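Local coordinates for putidaredoxin reductase (Pseudomonas putida, PDB 1Q1R), which probably passes electrons from NADH through its bound FAD to putidaredoxin, as the reductase component of the cytochrome P450cam monooxygenase system, at residues A[17-22]-A[310-315]; A[30-35]-A[73-78]; A[182-187]-A[196-201]; A[189-194]-A[345-350]. All coordinates share one frame; numbering follows the deposited sequence.

Contact 1 of 4, residues A[17-22]-A[310-315]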
# COMPACT_ATOMS: atom_id res chain seq x y z
N VAL A 17 -0.08 -6.49 -13.56
CA VAL A 17 -0.22 -7.93 -13.79
C VAL A 17 -1.68 -8.39 -13.67
O VAL A 17 -2.13 -9.23 -14.45
CB VAL A 17 0.67 -8.73 -12.81
CG1 VAL A 17 0.35 -10.22 -12.89
CG2 VAL A 17 2.15 -8.50 -13.14
N GLU A 18 -2.40 -7.86 -12.69
CA GLU A 18 -3.80 -8.23 -12.48
C GLU A 18 -4.65 -7.75 -13.66
O GLU A 18 -5.61 -8.41 -14.05
CB GLU A 18 -4.31 -7.62 -11.17
CG GLU A 18 -5.70 -8.07 -10.75
CD GLU A 18 -5.82 -9.59 -10.64
OE1 GLU A 18 -4.89 -10.23 -10.11
OE2 GLU A 18 -6.85 -10.12 -11.10
N VAL A 19 -4.29 -6.61 -14.24
CA VAL A 19 -5.02 -6.10 -15.39
C VAL A 19 -4.78 -7.07 -16.55
O VAL A 19 -5.71 -7.51 -17.23
CB VAL A 19 -4.53 -4.69 -15.80
CG1 VAL A 19 -5.04 -4.33 -17.19
CG2 VAL A 19 -5.02 -3.66 -14.79
N ALA A 20 -3.51 -7.42 -16.76
CA ALA A 20 -3.12 -8.33 -17.83
C ALA A 20 -3.87 -9.66 -17.78
O ALA A 20 -4.54 -10.04 -18.75
CB ALA A 20 -1.61 -8.57 -17.77
N PHE A 21 -3.77 -10.37 -16.66
CA PHE A 21 -4.45 -11.65 -16.53
C PHE A 21 -5.96 -11.51 -16.43
O PHE A 21 -6.70 -12.40 -16.88
CB PHE A 21 -3.91 -12.44 -15.33
CG PHE A 21 -2.55 -13.02 -15.56
CD1 PHE A 21 -1.40 -12.28 -15.32
CD2 PHE A 21 -2.41 -14.31 -16.08
CE1 PHE A 21 -0.14 -12.80 -15.60
CE2 PHE A 21 -1.16 -14.84 -16.35
CZ PHE A 21 -0.02 -14.09 -16.11
N GLY A 22 -6.43 -10.42 -15.85
CA GLY A 22 -7.86 -10.20 -15.73
C GLY A 22 -8.44 -10.05 -17.13
O GLY A 22 -9.49 -10.60 -17.45
N ARG A 310 -9.54 -5.22 -11.72
CA ARG A 310 -10.66 -6.02 -12.18
C ARG A 310 -11.69 -5.16 -12.91
O ARG A 310 -12.32 -5.61 -13.87
CB ARG A 310 -11.29 -6.77 -11.00
CG ARG A 310 -10.46 -7.99 -10.62
CD ARG A 310 -10.65 -8.45 -9.18
NE ARG A 310 -9.72 -9.54 -8.88
CZ ARG A 310 -9.53 -10.06 -7.67
NH1 ARG A 310 -10.19 -9.58 -6.62
NH2 ARG A 310 -8.66 -11.05 -7.50
N LYS A 311 -11.85 -3.92 -12.47
CA LYS A 311 -12.79 -3.00 -13.08
C LYS A 311 -12.33 -2.66 -14.50
O LYS A 311 -13.14 -2.62 -15.43
CB LYS A 311 -12.90 -1.73 -12.24
CG LYS A 311 -13.94 -0.73 -12.74
CD LYS A 311 -14.05 0.46 -11.80
CE LYS A 311 -15.08 1.47 -12.28
NZ LYS A 311 -15.21 2.63 -11.35
N ILE A 312 -11.03 -2.42 -14.66
CA ILE A 312 -10.47 -2.10 -15.97
C ILE A 312 -10.67 -3.27 -16.93
O ILE A 312 -11.10 -3.08 -18.07
CB ILE A 312 -8.96 -1.79 -15.87
CG1 ILE A 312 -8.75 -0.41 -15.24
CG2 ILE A 312 -8.32 -1.87 -17.26
CD1 ILE A 312 -7.30 0.03 -15.18
N ALA A 313 -10.36 -4.47 -16.47
CA ALA A 313 -10.51 -5.67 -17.29
C ALA A 313 -11.95 -5.82 -17.76
O ALA A 313 -12.21 -6.18 -18.91
CB ALA A 313 -10.09 -6.90 -16.50
N ALA A 314 -12.88 -5.54 -16.86
CA ALA A 314 -14.30 -5.64 -17.17
C ALA A 314 -14.69 -4.66 -18.27
O ALA A 314 -15.26 -5.04 -19.29
CB ALA A 314 -15.13 -5.36 -15.91
N ILE A 315 -14.37 -3.38 -18.06
CA ILE A 315 -14.69 -2.34 -19.02
C ILE A 315 -14.10 -2.58 -20.41
O ILE A 315 -14.81 -2.45 -21.42
CB ILE A 315 -14.21 -0.96 -18.51
CG1 ILE A 315 -14.95 -0.62 -17.21
CG2 ILE A 315 -14.46 0.10 -19.56
CD1 ILE A 315 -14.45 0.64 -16.52
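Glu18 and Arg310 meet across two helices that run side by side. The carboxylate of Glu18 and the guanidinium of Arg310 are turned almost square to each other, with their planes 83° apart. Glu18 OE2 comes up at the guanidinium edge, near its plane, and lies 3.7 Å from Arg310 NE. This is a long salt bridge, and no hydrogen bond goes with it. Glu18 leaves the backbone with CG anti to N (chi1 -172°), and its chain then bends at chi2, which turns the carboxylate toward Arg310. Arg310, itself exposed, runs extended from CG to NE. Glu18 OE1 also has a weak, long ion pair with Arg65, so its charge may be divided between the two arginines.

Helix 14-25 follows strand 6-10 and the turn of Gly11, Gly13 and Gly16. This turn fits the GxGxxG pattern of a Rossmann-type dinucleotide-binding start, its amides lying on the FAD, as in the glutathione reductase fold. Helix 302-316 lies beside it, and the two short segments approach to 8.4 Å at an angle of 34° between their directions.

Deeper in, Val19 and Ile312 meet through single methyl groups. Val19 CG1 lies 4.1 Å from Ile312 CG2, and the two branches cross at a slant. Ala313 turns its CB toward helix 14-25 and sets it 3.6 Å from Gly22 C. A glycine here leaves the backbone bare for that methyl. The CA atoms of Gly22 and Ala313 come within 5.5 Å, the closest pair of CA atoms between the segments.

Contact 2 of 4, residues A[30-35]-A[73-78]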
# COMPACT_ATOMS: atom_id res chain seq x y z
N GLY A 30 -7.23 -9.81 -28.09
CA GLY A 30 -6.12 -9.05 -28.63
C GLY A 30 -4.79 -9.36 -27.96
O GLY A 30 -4.70 -10.27 -27.14
N ASN A 31 -3.77 -8.58 -28.30
CA ASN A 31 -2.45 -8.76 -27.72
C ASN A 31 -2.29 -7.94 -26.45
O ASN A 31 -2.79 -6.82 -26.35
CB ASN A 31 -1.38 -8.35 -28.73
CG ASN A 31 -1.34 -9.27 -29.93
OD1 ASN A 31 -0.87 -10.41 -29.84
ND2 ASN A 31 -1.84 -8.79 -31.06
N ILE A 32 -1.59 -8.51 -25.48
CA ILE A 32 -1.35 -7.85 -24.20
C ILE A 32 0.15 -7.74 -23.94
O ILE A 32 0.85 -8.75 -23.91
CB ILE A 32 -2.00 -8.63 -23.04
CG1 ILE A 32 -3.49 -8.84 -23.33
CG2 ILE A 32 -1.81 -7.88 -21.73
CD1 ILE A 32 -4.19 -9.74 -22.33
N ARG A 33 0.63 -6.52 -23.76
CA ARG A 33 2.05 -6.31 -23.50
C ARG A 33 2.28 -5.68 -22.14
O ARG A 33 1.81 -4.58 -21.87
CB ARG A 33 2.68 -5.43 -24.58
CG ARG A 33 3.60 -6.19 -25.52
CD ARG A 33 4.69 -5.28 -26.07
NE ARG A 33 5.76 -6.03 -26.72
CZ ARG A 33 5.65 -6.63 -27.90
NH1 ARG A 33 4.51 -6.56 -28.58
NH2 ARG A 33 6.68 -7.30 -28.41
N LEU A 34 3.02 -6.38 -21.28
CA LEU A 34 3.36 -5.88 -19.96
C LEU A 34 4.78 -5.35 -20.08
O LEU A 34 5.67 -6.08 -20.50
CB LEU A 34 3.34 -7.00 -18.93
CG LEU A 34 2.07 -7.25 -18.12
CD1 LEU A 34 2.27 -8.49 -17.27
CD2 LEU A 34 1.75 -6.04 -17.24
N VAL A 35 4.98 -4.09 -19.72
CA VAL A 35 6.31 -3.50 -19.80
C VAL A 35 6.66 -2.86 -18.47
O VAL A 35 5.92 -2.01 -17.97
CB VAL A 35 6.36 -2.42 -20.91
CG1 VAL A 35 7.78 -1.89 -21.04
CG2 VAL A 35 5.87 -3.00 -22.23
N GLN A 73 -1.08 -17.85 -21.09
CA GLN A 73 -2.15 -16.88 -21.30
C GLN A 73 -1.80 -15.89 -22.40
O GLN A 73 -2.52 -14.92 -22.63
CB GLN A 73 -2.44 -16.13 -19.99
CG GLN A 73 -3.09 -17.00 -18.93
CD GLN A 73 -4.38 -17.63 -19.41
OE1 GLN A 73 -5.31 -16.94 -19.82
NE2 GLN A 73 -4.43 -18.96 -19.38
N ASN A 74 -0.68 -16.15 -23.06
CA ASN A 74 -0.21 -15.31 -24.15
C ASN A 74 -0.09 -13.84 -23.74
O ASN A 74 -0.62 -12.95 -24.41
CB ASN A 74 -1.14 -15.45 -25.35
CG ASN A 74 -0.41 -15.31 -26.67
OD1 ASN A 74 0.12 -14.25 -27.00
ND2 ASN A 74 -0.37 -16.40 -27.44
N ILE A 75 0.60 -13.59 -22.64
CA ILE A 75 0.83 -12.24 -22.16
C ILE A 75 2.32 -11.98 -22.30
O ILE A 75 3.14 -12.68 -21.69
CB ILE A 75 0.42 -12.07 -20.68
CG1 ILE A 75 -1.10 -12.23 -20.54
CG2 ILE A 75 0.86 -10.70 -20.16
CD1 ILE A 75 -1.62 -12.05 -19.12
N GLN A 76 2.68 -11.00 -23.12
CA GLN A 76 4.08 -10.69 -23.35
C GLN A 76 4.63 -9.84 -22.22
O GLN A 76 4.14 -8.74 -21.95
CB GLN A 76 4.23 -9.95 -24.69
CG GLN A 76 3.59 -10.69 -25.85
CD GLN A 76 3.67 -9.91 -27.15
OE1 GLN A 76 4.76 -9.65 -27.66
NE2 GLN A 76 2.52 -9.53 -27.68
N LEU A 77 5.65 -10.35 -21.55
CA LEU A 77 6.27 -9.65 -20.44
C LEU A 77 7.61 -9.09 -20.89
O LEU A 77 8.50 -9.82 -21.32
CB LEU A 77 6.47 -10.61 -19.26
CG LEU A 77 7.07 -10.08 -17.96
CD1 LEU A 77 6.23 -8.94 -17.41
CD2 LEU A 77 7.15 -11.22 -16.95
N LEU A 78 7.75 -7.77 -20.81
CA LEU A 78 8.97 -7.10 -21.22
C LEU A 78 9.57 -6.39 -20.01
O LEU A 78 9.26 -5.22 -19.75
CB LEU A 78 8.65 -6.08 -22.32
CG LEU A 78 9.70 -5.84 -23.41
CD1 LEU A 78 9.23 -4.70 -24.31
CD2 LEU A 78 11.05 -5.51 -22.80
O HOH W 1 -0.06 -10.84 -26.52
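Strands 31-35 and 75-78 run parallel, with Arg33 level with Gln76, Leu34 with Leu77 and Val35 with Leu78. Three backbone bonds join them. Leu34 N gives a nearly straight bond (171°) to Gln76 O at 2.7 Å, while Leu34 O accepts from Leu78 N and Ile32 O from Gln76 N.

One sheet face carries Ile32, Leu34, Ile75 and Leu77. Leu34 CD1 touches Ile75 CG2 at 3.9 Å, and Leu34 CB meets Leu77 CD1 at 3.8 Å. Ala20 of helix 14-25 packs on this face. On the face of Arg33, Val35, Gln76 and Leu78, Gln76 OE1 sits over one face of the Arg33 guanidinium, offset toward its rim and 3.1 Å from Arg33 NH2. The guanidinium and amide planes are 61° apart, and the angles are too poor for a hydrogen bond. Val35 CG2 lies beside Leu78 CB.

At the strand starts a water links the segments, taking bonds from Ile32 N (3.0 Å) and Gln76 NE2 (3.1 Å). Asn74 O can accept from it at 3.0 Å, though nearby acceptors outnumber its protons. Asn74 is the C-prime residue of the Schellman motif closing helix 67-72. The pair closes the crossover of a beta-alpha-beta unit at the edge of the FAD-domain sheet.

Arg33 NE is buried with no partner in the model. The oxygen over its guanidinium is consistent with a mainly electrostatic attraction.

Contact 3 of 4, residues A[182-187]-A[196-201]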
# COMPACT_ATOMS: atom_id res chain seq x y z
N ALA A 182 3.64 13.39 16.49
CA ALA A 182 3.49 13.24 17.93
C ALA A 182 3.14 11.82 18.35
O ALA A 182 3.38 11.42 19.49
CB ALA A 182 2.44 14.22 18.44
N ARG A 183 2.55 11.07 17.43
CA ARG A 183 2.17 9.68 17.69
C ARG A 183 2.19 8.92 16.38
O ARG A 183 1.90 9.49 15.32
CB ARG A 183 0.77 9.63 18.33
CG ARG A 183 -0.33 10.30 17.52
CD ARG A 183 -1.62 10.42 18.33
NE ARG A 183 -2.70 11.07 17.59
CZ ARG A 183 -3.41 10.49 16.63
NH1 ARG A 183 -3.17 9.23 16.28
NH2 ARG A 183 -4.37 11.17 16.01
N VAL A 184 2.55 7.64 16.42
CA VAL A 184 2.60 6.85 15.20
C VAL A 184 1.23 6.74 14.56
O VAL A 184 0.21 6.71 15.25
CB VAL A 184 3.14 5.42 15.47
CG1 VAL A 184 4.55 5.50 16.05
CG2 VAL A 184 2.22 4.68 16.41
N LEU A 185 1.20 6.68 13.23
CA LEU A 185 -0.05 6.55 12.50
C LEU A 185 -1.01 7.67 12.85
O LEU A 185 -2.23 7.50 12.79
CB LEU A 185 -0.69 5.19 12.83
CG LEU A 185 0.13 3.96 12.44
CD1 LEU A 185 -0.44 2.71 13.09
CD2 LEU A 185 0.14 3.83 10.93
N GLU A 186 -0.46 8.82 13.23
CA GLU A 186 -1.27 9.98 13.61
C GLU A 186 -2.33 10.40 12.60
O GLU A 186 -3.43 10.79 12.97
CB GLU A 186 -0.37 11.17 13.93
CG GLU A 186 -1.08 12.52 13.89
CD GLU A 186 -0.28 13.63 14.53
OE1 GLU A 186 -0.38 14.78 14.05
OE2 GLU A 186 0.44 13.37 15.51
N ARG A 187 -1.99 10.33 11.32
CA ARG A 187 -2.92 10.74 10.28
C ARG A 187 -4.09 9.81 9.99
O ARG A 187 -5.13 10.26 9.49
CB ARG A 187 -2.16 11.01 8.98
CG ARG A 187 -1.11 12.10 9.11
CD ARG A 187 -0.60 12.53 7.74
NE ARG A 187 -1.71 12.90 6.86
CZ ARG A 187 -1.57 13.56 5.71
NH1 ARG A 187 -0.36 13.93 5.31
NH2 ARG A 187 -2.64 13.85 4.98
N PHE A 196 -2.12 2.12 21.50
CA PHE A 196 -2.09 0.66 21.47
C PHE A 196 -0.82 0.18 20.76
O PHE A 196 -0.07 -0.65 21.30
CB PHE A 196 -3.32 0.12 20.74
CG PHE A 196 -3.19 -1.32 20.32
CD1 PHE A 196 -3.25 -2.34 21.27
CD2 PHE A 196 -2.95 -1.64 18.99
CE1 PHE A 196 -3.09 -3.68 20.88
CE2 PHE A 196 -2.78 -2.97 18.60
CZ PHE A 196 -2.85 -3.99 19.55
N TYR A 197 -0.57 0.69 19.56
CA TYR A 197 0.62 0.29 18.79
C TYR A 197 1.92 0.65 19.50
O TYR A 197 2.83 -0.17 19.59
CB TYR A 197 0.60 0.93 17.40
CG TYR A 197 -0.36 0.27 16.44
CD1 TYR A 197 -1.56 0.89 16.09
CD2 TYR A 197 -0.07 -0.97 15.88
CE1 TYR A 197 -2.44 0.29 15.19
CE2 TYR A 197 -0.95 -1.58 14.99
CZ TYR A 197 -2.13 -0.95 14.65
OH TYR A 197 -3.00 -1.54 13.76
N GLU A 198 2.02 1.88 20.00
CA GLU A 198 3.23 2.30 20.69
C GLU A 198 3.52 1.40 21.89
O GLU A 198 4.66 0.97 22.09
CB GLU A 198 3.10 3.77 21.10
CG GLU A 198 3.23 4.71 19.89
CD GLU A 198 2.98 6.17 20.23
OE1 GLU A 198 3.30 6.59 21.36
OE2 GLU A 198 2.48 6.90 19.35
N HIS A 199 2.49 1.09 22.67
CA HIS A 199 2.68 0.22 23.83
C HIS A 199 2.99 -1.21 23.38
O HIS A 199 3.82 -1.90 23.97
CB HIS A 199 1.43 0.23 24.72
CG HIS A 199 1.51 -0.70 25.89
ND1 HIS A 199 1.01 -1.99 25.85
CD2 HIS A 199 2.06 -0.55 27.12
CE1 HIS A 199 1.25 -2.59 27.00
NE2 HIS A 199 1.89 -1.74 27.79
N LEU A 200 2.32 -1.64 22.32
CA LEU A 200 2.52 -2.98 21.79
C LEU A 200 4.00 -3.19 21.43
O LEU A 200 4.63 -4.15 21.88
CB LEU A 200 1.62 -3.15 20.56
CG LEU A 200 1.34 -4.50 19.88
CD1 LEU A 200 2.07 -4.53 18.57
CD2 LEU A 200 1.72 -5.66 20.78
N HIS A 201 4.54 -2.28 20.63
CA HIS A 201 5.93 -2.35 20.20
C HIS A 201 6.95 -2.14 21.32
O HIS A 201 7.92 -2.89 21.43
CB HIS A 201 6.16 -1.35 19.07
CG HIS A 201 5.60 -1.79 17.76
ND1 HIS A 201 6.31 -2.56 16.86
CD2 HIS A 201 4.38 -1.60 17.20
CE1 HIS A 201 5.55 -2.82 15.81
NE2 HIS A 201 4.37 -2.25 15.99
O HOH W 2 3.24 9.53 21.26
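Glu198 OE2 accepts the backbone N-H of Val184 at 3.0 Å, with an angle of 153° at the hydrogen. The donor approaches on the anti side of the carboxylate, 24° out of its plane. The other oxygen, Glu198 OE1, takes a bond from a water at 2.9 Å. The same water donates to Ala182 O at 2.6 Å, so both carboxylate oxygens are tied to the 182-187 loop. OE1 also has a weak, long ion pair with Arg202.

The stem of Glu198 is extended beyond CG and slides past Val184 in the opposite direction. Glu198 CG lies 3.6 Å from Val184 CG2.

The loop follows strand 174-178 and leads into helix 191-204, in what is probably the NAD-binding domain of the glutathione reductase fold. Residues 183-186 form a type II beta turn. Leu185 holds its third position, with the positive phi (56°) expected there.

From this turn Leu185 reaches Tyr197, and the side chains cross at about a right angle. Leu185 CD1 makes a CH-pi contact over one ring face, 4.0 Å from the centroid of the Tyr197 ring. Phe196 CD2 lies over the opposite face. Tyr159 of helix 159-170 touches both Leu185 and Tyr197.

Contact 4 of 4, residues A[189-194]-A[345-350]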
# COMPACT_ATOMS: atom_id res chain seq x y z
N THR A 189 -5.22 7.14 12.39
CA THR A 189 -5.85 6.54 13.55
C THR A 189 -6.09 7.54 14.67
O THR A 189 -5.56 8.65 14.66
CB THR A 189 -4.99 5.40 14.13
OG1 THR A 189 -3.81 5.95 14.73
CG2 THR A 189 -4.60 4.42 13.04
N ALA A 190 -6.91 7.13 15.63
CA ALA A 190 -7.22 7.97 16.77
C ALA A 190 -6.13 7.73 17.80
O ALA A 190 -5.51 6.67 17.82
CB ALA A 190 -8.59 7.60 17.35
N PRO A 191 -5.88 8.73 18.67
CA PRO A 191 -4.85 8.64 19.71
C PRO A 191 -4.80 7.32 20.47
O PRO A 191 -3.74 6.71 20.59
CB PRO A 191 -5.18 9.83 20.60
CG PRO A 191 -5.65 10.84 19.61
CD PRO A 191 -6.57 10.03 18.73
N PRO A 192 -5.95 6.85 21.00
CA PRO A 192 -5.93 5.59 21.74
C PRO A 192 -5.47 4.39 20.90
O PRO A 192 -5.02 3.38 21.44
CB PRO A 192 -7.37 5.45 22.23
CG PRO A 192 -8.16 6.18 21.18
CD PRO A 192 -7.31 7.41 20.93
N VAL A 193 -5.58 4.51 19.58
CA VAL A 193 -5.15 3.45 18.69
C VAL A 193 -3.63 3.54 18.53
O VAL A 193 -2.94 2.52 18.47
CB VAL A 193 -5.84 3.56 17.31
CG1 VAL A 193 -5.25 2.56 16.34
CG2 VAL A 193 -7.34 3.33 17.46
N SER A 194 -3.11 4.76 18.47
CA SER A 194 -1.67 4.98 18.35
C SER A 194 -1.06 4.46 19.64
O SER A 194 -0.01 3.81 19.64
CB SER A 194 -1.35 6.47 18.21
OG SER A 194 -1.83 6.98 16.98
N GLU A 345 -10.64 9.64 7.71
CA GLU A 345 -10.56 11.09 7.51
C GLU A 345 -11.89 11.82 7.77
O GLU A 345 -12.90 11.53 7.14
CB GLU A 345 -10.06 11.37 6.09
CG GLU A 345 -9.57 12.79 5.85
CD GLU A 345 -10.67 13.72 5.38
OE1 GLU A 345 -11.64 13.94 6.14
OE2 GLU A 345 -10.57 14.23 4.24
N GLY A 346 -11.87 12.75 8.72
CA GLY A 346 -13.06 13.53 9.02
C GLY A 346 -13.91 13.05 10.19
O GLY A 346 -15.01 13.56 10.41
N TYR A 347 -13.41 12.08 10.95
CA TYR A 347 -14.16 11.55 12.08
C TYR A 347 -14.14 12.55 13.23
O TYR A 347 -13.15 13.27 13.42
CB TYR A 347 -13.56 10.22 12.55
CG TYR A 347 -12.29 10.35 13.35
CD1 TYR A 347 -12.32 10.53 14.73
CD2 TYR A 347 -11.04 10.31 12.72
CE1 TYR A 347 -11.15 10.68 15.46
CE2 TYR A 347 -9.87 10.47 13.44
CZ TYR A 347 -9.93 10.65 14.81
OH TYR A 347 -8.77 10.82 15.53
N ASP A 348 -15.23 12.61 13.99
CA ASP A 348 -15.32 13.52 15.12
C ASP A 348 -15.39 12.75 16.44
O ASP A 348 -15.56 13.34 17.50
CB ASP A 348 -16.53 14.44 14.99
CG ASP A 348 -17.80 13.70 14.71
OD1 ASP A 348 -18.13 12.77 15.47
OD2 ASP A 348 -18.49 14.06 13.73
N ARG A 349 -15.27 11.43 16.35
CA ARG A 349 -15.27 10.59 17.54
C ARG A 349 -15.13 9.11 17.21
O ARG A 349 -15.47 8.66 16.12
CB ARG A 349 -16.54 10.79 18.37
CG ARG A 349 -17.81 10.26 17.74
CD ARG A 349 -18.75 9.79 18.83
NE ARG A 349 -20.09 9.51 18.32
CZ ARG A 349 -21.02 8.86 19.01
NH1 ARG A 349 -20.75 8.41 20.23
NH2 ARG A 349 -22.22 8.65 18.48
N ILE A 350 -14.60 8.37 18.17
CA ILE A 350 -14.41 6.94 17.98
C ILE A 350 -15.13 6.20 19.10
O ILE A 350 -15.36 6.75 20.18
CB ILE A 350 -12.92 6.55 18.03
CG1 ILE A 350 -12.40 6.64 19.46
CG2 ILE A 350 -12.11 7.47 17.12
CD1 ILE A 350 -11.02 6.05 19.65
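Ile350 turns its CB toward the start of helix 191-204 and meets Ala190 and Pro192 there. From CB two branches leave. CG2 lies beside the backbone N and touches Ala190 CB at 3.5 Å. CG1 sits between the backbone N and the carbonyl carbon (chi1 73°) and carries CD1 outward. CD1 lies 3.7 Å from Ala190 CB. CD1 is also directed at Pro192 CG, 3.2 Å away, a spacing so short that its exact value is doubtful.

The methyl of Ala190 also meets Tyr347. Tyr347 OH lies 3.5 Å from Ala190 CA, and Tyr347 CZ is 4.2 Å from Ala190 CB, which comes at the ring obliquely. Tyr365 of strand 360-367 packs edge-to-face with the Tyr347 ring.

Ala190 is the N-cap of the helix. Its carbonyl O accepts from both Val193 N (2.8 Å) and Ser194 N (3.1 Å), the usual bonding of a first helical turn.

No hydrogen bond joins the two segments. The contact is an apolar seam between a helix N-terminus of the pyridine nucleotide-disulphide oxidoreductase region and edge strand 349-353 of the C-terminal antiparallel sheet, consistent with the glutathione reductase fold, in which a C-terminal domain packs on the nucleotide-binding part.

How the contacts relate
The contacts form two groups on opposite sides of the chain's centre. Contacts 1 and 2 have centres 13 Å apart and touch, because Ala20 and Phe21 of helix 14-25 pack on Ile32 and Ile75. Contacts 3 and 4 have centres 12 Å apart and share helix 191-204. Ser194 OG connects them, 2.7 Å from Val184 O. Between contacts 2 and 4 the centres are about 44 Å apart. Along the chain contacts 2 and 3 are nested within the loop closed by contact 1, while contact 4 crosses both contacts 1 and 3. Helix 302-316 brings the chain back to helix 14-25, and the chain then goes on to form the C-terminal sheet.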